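Local coordinates for BH2602 protein (Bacillus halodurans, PDB 3NWZ) that binds coenzyme A and, as a hotdog-fold member of the thioesterase superfamily, probably hydrolyses acyl-CoA thioesters, at the interface of chains A and B. Coordinates in Å, arbitrary orientation; residue numbers count along the deposited sequence, not the author numbering. Chains: chain A/B, BH2602 protein.

Contact 1: the interface of chains A and B. Residues chain A 30, 33-34, 37; chain B 14, 16.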
loop_
_atom_site.group_PDB
_atom_site.type_symbol
_atom_site.label_atom_id
_atom_site.label_comp_id
_atom_site.label_asym_id
_atom_site.label_seq_id
_atom_site.Cartn_x
_atom_site.Cartn_y
_atom_site.Cartn_z
ATOM N N SER A 30 11.632 6.080 33.993
ATOM C CA SER A 30 13.025 6.486 34.058
ATOM C C SER A 30 13.476 6.934 32.662
ATOM O O SER A 30 14.043 8.023 32.495
ATOM C CB SER A 30 13.869 5.305 34.545
ATOM O OG SER A 30 15.183 5.704 34.854
ATOM N N VAL A 33 11.527 10.047 31.580
ATOM C CA VAL A 33 12.071 11.279 32.137
ATOM C C VAL A 33 13.342 11.682 31.368
ATOM O O VAL A 33 13.503 12.850 31.008
ATOM C CB VAL A 33 12.385 11.157 33.659
ATOM C CG1 VAL A 33 12.577 12.559 34.259
ATOM C CG2 VAL A 33 11.257 10.436 34.382
ATOM N N ASP A 34 14.238 10.726 31.108
ATOM C CA ASP A 34 15.460 11.025 30.353
ATOM C C ASP A 34 15.079 11.666 29.018
ATOM O O ASP A 34 15.665 12.662 28.596
ATOM C CB ASP A 34 16.259 9.751 30.040
ATOM C CG ASP A 34 16.899 9.132 31.261
ATOM O OD1 ASP A 34 17.462 9.877 32.090
ATOM O OD2 ASP A 34 16.857 7.891 31.370
ATOM N N LEU A 37 13.865 15.096 29.233
ATOM C CA LEU A 37 15.027 15.836 29.691
ATOM C C LEU A 37 15.953 16.141 28.521
ATOM O O LEU A 37 16.496 17.240 28.419
ATOM C CB LEU A 37 15.757 15.008 30.760
ATOM C CG LEU A 37 16.344 15.720 31.979
ATOM C CD1 LEU A 37 15.450 16.863 32.396
ATOM C CD2 LEU A 37 16.507 14.723 33.116
HETATM N N MSE B 14 15.853 13.086 38.684
HETATM C CA MSE B 14 15.759 13.494 37.293
HETATM C C MSE B 14 14.518 14.350 37.015
HETATM O O MSE B 14 14.580 15.275 36.205
HETATM C CB MSE B 14 15.734 12.268 36.377
HETATM C CG MSE B 14 16.954 11.373 36.479
HETATM SE SE MSE B 14 16.927 9.881 35.239
HETATM C CE MSE B 14 16.087 8.556 36.360
ATOM N N ARG B 16 13.514 16.853 37.814
ATOM C CA ARG B 16 13.741 18.267 38.125
ATOM C C ARG B 16 13.766 18.963 36.764
ATOM O O ARG B 16 14.170 20.118 36.620
ATOM C CB ARG B 16 15.070 18.472 38.846
ATOM C CG ARG B 16 16.209 18.991 37.977
ATOM C CD ARG B 16 16.700 17.957 36.990
ATOM N NE ARG B 16 18.019 18.309 36.478
ATOM C CZ ARG B 16 18.832 17.459 35.860
ATOM N NH1 ARG B 16 18.461 16.201 35.672
ATOM N NH2 ARG B 16 20.025 17.861 35.442
#

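Contact 2: the interface of chains A and B. Residues chain A 91, 110-113; chain B 84, 115-117.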
loop_
_atom_site.group_PDB
_atom_site.type_symbol
_atom_site.label_atom_id
_atom_site.label_comp_id
_atom_site.label_asym_id
_atom_site.label_seq_id
_atom_site.Cartn_x
_atom_site.Cartn_y
_atom_site.Cartn_z
ATOM N N ASP A 91 8.763 5.154 8.003
ATOM C CA ASP A 91 8.397 6.501 7.567
ATOM C C ASP A 91 9.523 7.488 7.911
ATOM O O ASP A 91 9.918 8.321 7.096
ATOM C CB ASP A 91 7.096 6.922 8.272
ATOM C CG ASP A 91 6.688 8.360 7.960
ATOM O OD1 ASP A 91 6.406 8.668 6.779
ATOM O OD2 ASP A 91 6.645 9.181 8.902
ATOM N N THR A 110 5.213 13.058 3.785
ATOM C CA THR A 110 4.655 11.741 3.532
ATOM C C THR A 110 3.263 11.787 2.893
ATOM O O THR A 110 2.271 12.174 3.527
ATOM C CB THR A 110 4.572 10.944 4.833
ATOM O OG1 THR A 110 5.894 10.749 5.355
ATOM C CG2 THR A 110 3.914 9.604 4.595
ATOM N N SER A 111 3.201 11.373 1.631
ATOM C CA SER A 111 1.961 11.354 0.867
ATOM C C SER A 111 1.292 9.982 1.004
ATOM O O SER A 111 0.174 9.858 1.520
ATOM C CB SER A 111 2.283 11.665 -0.599
ATOM O OG SER A 111 1.167 11.486 -1.438
ATOM N N GLU A 112 1.978 8.952 0.528
ATOM C CA GLU A 112 1.477 7.591 0.607
ATOM C C GLU A 112 2.452 6.783 1.448
ATOM O O GLU A 112 3.614 7.160 1.607
ATOM C CB GLU A 112 1.353 6.977 -0.785
ATOM C CG GLU A 112 0.104 7.385 -1.544
ATOM C CD GLU A 112 0.062 8.862 -1.858
ATOM O OE1 GLU A 112 0.708 9.280 -2.842
ATOM O OE2 GLU A 112 -0.614 9.605 -1.113
ATOM N N LEU A 113 1.962 5.686 2.014
ATOM C CA LEU A 113 2.775 4.807 2.840
ATOM C C LEU A 113 2.177 3.427 2.672
ATOM O O LEU A 113 0.959 3.274 2.711
ATOM C CB LEU A 113 2.713 5.243 4.307
ATOM C CG LEU A 113 3.640 4.491 5.275
ATOM C CD1 LEU A 113 5.106 4.579 4.806
ATOM C CD2 LEU A 113 3.492 5.092 6.659
ATOM N N GLY B 84 3.177 9.065 11.163
ATOM C CA GLY B 84 3.464 7.788 11.781
ATOM C C GLY B 84 2.333 7.507 12.752
ATOM O O GLY B 84 1.630 6.500 12.625
ATOM N N ILE B 115 -1.980 3.551 3.505
ATOM C CA ILE B 115 -2.539 4.819 3.935
ATOM C C ILE B 115 -2.248 5.982 2.987
ATOM O O ILE B 115 -1.146 6.111 2.451
ATOM C CB ILE B 115 -2.039 5.154 5.368
ATOM C CG1 ILE B 115 -2.722 4.224 6.363
ATOM C CG2 ILE B 115 -2.347 6.597 5.735
ATOM C CD1 ILE B 115 -2.310 4.462 7.787
ATOM N N HIS B 116 -3.262 6.815 2.778
ATOM C CA HIS B 116 -3.144 7.998 1.928
ATOM C C HIS B 116 -3.357 9.177 2.855
ATOM O O HIS B 116 -4.393 9.279 3.515
ATOM C CB HIS B 116 -4.230 8.022 0.860
ATOM C CG HIS B 116 -4.025 7.027 -0.236
ATOM N ND1 HIS B 116 -3.162 7.247 -1.289
ATOM C CD2 HIS B 116 -4.557 5.798 -0.433
ATOM C CE1 HIS B 116 -3.173 6.194 -2.088
ATOM N NE2 HIS B 116 -4.010 5.302 -1.590
ATOM N N TYR B 117 -2.369 10.056 2.918
ATOM C CA TYR B 117 -2.453 11.224 3.766
ATOM C C TYR B 117 -3.078 12.368 2.966
ATOM O O TYR B 117 -2.546 12.802 1.924
ATOM C CB TYR B 117 -1.056 11.564 4.271
ATOM C CG TYR B 117 -0.526 10.495 5.212
ATOM C CD1 TYR B 117 -0.992 10.399 6.531
ATOM C CD2 TYR B 117 0.394 9.543 4.768
ATOM C CE1 TYR B 117 -0.560 9.376 7.388
ATOM C CE2 TYR B 117 0.835 8.516 5.612
ATOM C CZ TYR B 117 0.355 8.433 6.920
ATOM O OH TYR B 117 0.777 7.392 7.733
#

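Contact 1: the interface of chains A and B
The selenomethionine side chain of B:Met14 lies over one flank of helix 23-40 of chain A, where it meets A:Ser30, A:Val33 and A:Asp34. The protein belongs to the PaaI-like thioesterases of the hotdog-fold family, and this patch appears to add an N-terminal contact to the subunit interface, with the short helix 11-14 of chain B resting on helix 23-40 of chain A. Residues 30, 33, 34 and 37 are spaced as one face of that helix. B:Met14 is poorly ordered, and the details at its tip are correspondingly approximate.

Its CB sits against A:Val33, 3.8 Å from the methyl CG1, which is anti to its own backbone N (chi1 -164°) and thereby directed at the partner. A:Leu37 flanks the same CB with its methyl CD2. From CB the chain runs extended through CG, with chi2 at -177°, and crosses A:Asp34 at a slant. The selenium is placed beside the carboxylate of A:Asp34, whose OD1 is turned towards SE. There the chain bends, and the terminal methyl CE turns towards the hydroxyl OG of A:Ser30.

At the other end of the patch, B:Arg16 brings its guanidinium to A:Leu37, the two side chains meeting at about a right angle. NH1 of B:Arg16 approaches CD2 of A:Leu37 at 3.5 Å, and the same methyl lies 3.7 Å from the carbonyl O of B:Met14; within this patch no N or O of one chain comes within bonding distance of an N or O of the other. B:Met14 has 72 Å² of its surface hidden by chain A.

Contact 2: the interface of chains A and B
B:Tyr117 sets its phenol ring between A:Thr110 and A:Leu113, forming the apolar centre of an antiparallel strand pairing between the two subunits. The methyl CG2 of A:Thr110 overhangs the CD2/CE2 rim from one face, 3.4 Å from CE2 of B:Tyr117, and the methyl CG2 of B:Ile115 covers the opposite face, so the ring is flanked on both sides. A:Leu113 instead meets the ring close to its plane, CB 4.0 Å from CE2 of B:Tyr117 and CD2 by the phenolic OH. The peptide carbon of A:Ser111 also stands at the ring edge, in plane.

Around this centre runs the backbone ladder. N of B:Tyr117 donates to O of A:Ser111 at 2.9 Å, nearly straight. A:Leu113 and B:Ile115 exchange a pair of bonds, N of B:Ile115 to O of A:Leu113 at 3.1 Å and N of A:Leu113 to O of B:Ile115 at 3.2 Å, the latter more bent.

At the rim, chi1 of A:Glu112 (-80°) sets CG beside the imidazole of B:His116, 3.3 Å from ND1. A bend at chi2 returns the carboxylate to A:Ser111, whose OG bonds to both OE1 and OE2, tilted about 35° from the carboxylate plane. ND1 of B:His116 adds a weak hydrogen bond to OE2, with carboxylate and ring planes 32° apart. An alanine here would probably strip the imidazole of its packing against CG and of the weak bond, and leave A:Ser111 OG without its carboxylate acceptor. On the other flank, OG1 of A:Thr110 donates to the syn side of A:Asp91 OD1 at 2.6 Å, tying strand to helix.

Strands 108-117 of both chains thus pair edge to edge, with helices 83-100 alongside, the usual arrangement of a hotdog dimer.

The C-alpha centres of contact 1 and contact 2 lie about 32 Å apart, and the two share no residue or secondary-structure element. Contact 1 belongs to the N-terminal segment of chain B and helix 23-40 of chain A, contact 2 to strand 108-117 and helix 83-100 of the thioesterase fold. Both join the same two chains, and two-fold symmetry gives each a twin with the chains exchanged. The strand pairing probably forms the core of the dimer, whereas contact 1 appears to extend it through side-chain packing. The deposited assembly holds four copies, so this pair may be one dimer within a tetramer.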